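Local structure of cytosine-specific methyltransferase (Escherichia coli O157:H7 EDL933, 3G7U) at residues Gly225-Glu228 against Lys229-Gly232. The protein probably transfers a methyl group from S-adenosyl-L-methionine to carbon 5 of cytosine in DNA, as a prophage-encoded member of the C5-methyltransferase family. Sequence-based numbering, arbitrary orientation.
Sequences GFYE and KLWG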
ATOM      1  N   GLY A 225      17.162   4.388   8.568  1.00 38.75           N
ATOM      2  CA  GLY A 225      15.809   3.884   8.755  1.00 40.37           C
ATOM      3  C   GLY A 225      15.167   3.338   7.494  1.00 34.53           C
ATOM      4  O   GLY A 225      14.660   2.228   7.508  1.00 36.22           O
ATOM      5  N   PHE A 226      15.225   4.111   6.411  1.00 35.31           N
ATOM      6  CA  PHE A 226      14.636   3.713   5.115  1.00 29.88           C
ATOM      7  C   PHE A 226      15.214   2.396   4.598  1.00 33.01           C
ATOM      8  O   PHE A 226      14.457   1.524   4.122  1.00 30.00           O
ATOM      9  CB  PHE A 226      14.832   4.824   4.081  1.00 30.92           C
ATOM     10  CG  PHE A 226      14.313   4.479   2.710  1.00 29.41           C
ATOM     11  CD1 PHE A 226      12.947   4.579   2.430  1.00 31.51           C
ATOM     12  CD2 PHE A 226      15.185   4.051   1.689  1.00 30.25           C
ATOM     13  CE1 PHE A 226      12.453   4.270   1.164  1.00 31.58           C
ATOM     14  CE2 PHE A 226      14.678   3.724   0.409  1.00 26.53           C
ATOM     15  CZ  PHE A 226      13.303   3.850   0.158  1.00 29.24           C
ATOM     16  N   TYR A 227      16.546   2.239   4.723  1.00 28.95           N
ATOM     17  CA  TYR A 227      17.245   1.062   4.212  1.00 30.68           C
ATOM     18  C   TYR A 227      17.014  -0.157   5.055  1.00 30.79           C
ATOM     19  O   TYR A 227      17.058  -1.283   4.548  1.00 31.41           O
ATOM     20  CB  TYR A 227      18.753   1.351   4.025  1.00 31.27           C
ATOM     21  CG  TYR A 227      18.958   2.491   3.063  1.00 31.95           C
ATOM     22  CD1 TYR A 227      18.721   2.321   1.689  1.00 30.88           C
ATOM     23  CD2 TYR A 227      19.319   3.766   3.519  1.00 27.04           C
ATOM     24  CE1 TYR A 227      18.853   3.382   0.792  1.00 28.87           C
ATOM     25  CE2 TYR A 227      19.462   4.835   2.630  1.00 30.33           C
ATOM     26  CZ  TYR A 227      19.236   4.634   1.266  1.00 32.61           C
ATOM     27  OH  TYR A 227      19.360   5.674   0.381  1.00 31.22           O
ATOM     28  N   GLU A 228      16.739   0.038   6.349  1.00 33.90           N
ATOM     29  CA  GLU A 228      16.385  -1.120   7.207  1.00 32.33           C
ATOM     30  C   GLU A 228      15.017  -1.652   6.802  1.00 31.16           C
ATOM     31  O   GLU A 228      14.773  -2.853   6.838  1.00 29.30           O
ATOM     32  CB  GLU A 228      16.317  -0.769   8.708  1.00 40.09           C
ATOM     33  CG  GLU A 228      17.348   0.224   9.269  1.00 56.12           C
ATOM     34  CD  GLU A 228      18.828  -0.209   9.147  1.00 68.66           C
ATOM     35  OE1 GLU A 228      19.129  -1.429   9.180  1.00 69.96           O
ATOM     36  OE2 GLU A 228      19.700   0.700   9.034  1.00 76.29           O
ATOM     37  N   LYS A 229      14.118  -0.739   6.470  1.00 27.38           N
ATOM     38  CA  LYS A 229      12.777  -1.104   5.973  1.00 29.21           C
ATOM     39  C   LYS A 229      12.886  -1.688   4.563  1.00 29.37           C
ATOM     40  O   LYS A 229      12.153  -2.602   4.188  1.00 25.87           O
ATOM     41  CB  LYS A 229      11.869   0.127   5.966  1.00 29.91           C
ATOM     42  CG  LYS A 229      11.472   0.585   7.340  1.00 30.85           C
ATOM     43  CD  LYS A 229      10.251   1.495   7.306  1.00 28.43           C
ATOM     44  CE  LYS A 229       9.834   1.900   8.761  1.00 35.70           C
ATOM     45  NZ  LYS A 229       9.667   0.701   9.658  1.00 34.05           N
ATOM     46  N   LEU A 230      13.831  -1.171   3.784  1.00 24.38           N
ATOM     47  CA  LEU A 230      13.988  -1.624   2.390  1.00 23.10           C
ATOM     48  C   LEU A 230      14.486  -3.068   2.284  1.00 29.09           C
ATOM     49  O   LEU A 230      13.979  -3.833   1.477  1.00 27.35           O
ATOM     50  CB  LEU A 230      14.884  -0.654   1.594  1.00 27.68           C
ATOM     51  CG  LEU A 230      14.966  -0.777   0.070  1.00 26.20           C
ATOM     52  CD1 LEU A 230      13.630  -0.337  -0.601  1.00 23.05           C
ATOM     53  CD2 LEU A 230      16.102   0.119  -0.446  1.00 21.42           C
ATOM     54  N   TRP A 231      15.453  -3.436   3.130  1.00 27.44           N
ATOM     55  CA  TRP A 231      16.145  -4.723   3.068  1.00 29.83           C
ATOM     56  C   TRP A 231      15.855  -5.677   4.230  1.00 26.55           C
ATOM     57  O   TRP A 231      16.365  -6.789   4.251  1.00 32.77           O
ATOM     58  CB  TRP A 231      17.669  -4.502   2.898  1.00 29.90           C
ATOM     59  CG  TRP A 231      17.961  -3.742   1.618  1.00 25.96           C
ATOM     60  CD1 TRP A 231      17.371  -3.959   0.377  1.00 25.43           C
ATOM     61  CD2 TRP A 231      18.876  -2.654   1.437  1.00 30.66           C
ATOM     62  NE1 TRP A 231      17.873  -3.062  -0.542  1.00 26.09           N
ATOM     63  CE2 TRP A 231      18.788  -2.249   0.079  1.00 29.16           C
ATOM     64  CE3 TRP A 231      19.759  -1.972   2.291  1.00 30.00           C
ATOM     65  CZ2 TRP A 231      19.555  -1.197  -0.446  1.00 30.83           C
ATOM     66  CZ3 TRP A 231      20.510  -0.896   1.770  1.00 31.44           C
ATOM     67  CH2 TRP A 231      20.393  -0.522   0.419  1.00 29.83           C
ATOM     68  N   GLY A 232      14.997  -5.281   5.164  1.00 30.68           N
ATOM     69  CA  GLY A 232      14.692  -6.130   6.336  1.00 29.22           C
ATOM     70  C   GLY A 232      13.316  -5.853   6.921  1.00 33.40           C
ATOM     71  O   GLY A 232      12.361  -5.577   6.168  1.00 27.94           O
TER
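Tyr227 lays its ring beside the six-membered ring of Trp231, one turn further along the short alpha-helix 225-231, and the pair illustrates how i to i+4 spacing brings aromatic side chains alongside each other. The planes are inclined by only 27°, yet the offset, with centroids 5.3 Å from each other, leaves little of one ring above the other. The touching is therefore done at one side of the tyrosine, where CD1 comes within 3.5 Å of Trp231 CH2, while Tyr227 CB sits 3.6 Å from Trp231 CZ3. Both residues set CG anti to the carbonyl carbon (chi1 -59° and -60°), a shared torsion that, with the one-turn spacing, leaves the two side chains running alongside each other. Leu230 takes the other course: with CG turned away from the backbone N, it sends CD2 in among three rings. That methyl lies over one face of the indole, offset toward the rim, and is 4.0 Å from both Phe226 CE2 and Tyr227 CD1. The polar ends of the aromatic pair are held from outside the helix, Tyr227 OH by Asp195 O and Arg222, and Trp231 NE1 by the carboxylate of Asp332. Leu230 and Trp231 also rest on Arg326 of helix 321-328, joining this helix to its neighbour. On another side, Lys229 directs NZ to Gln233 and, in a salt bridge, to Glu357 of helix 353-367. Successive i+4 to i backbone hydrogen bonds hold the turns: Lys229 N to Gly225 O, Leu230 N to Phe226 O and, just before the chain leaves helical geometry at Gly232, Trp231 N to Tyr227 O at 3.0 Å.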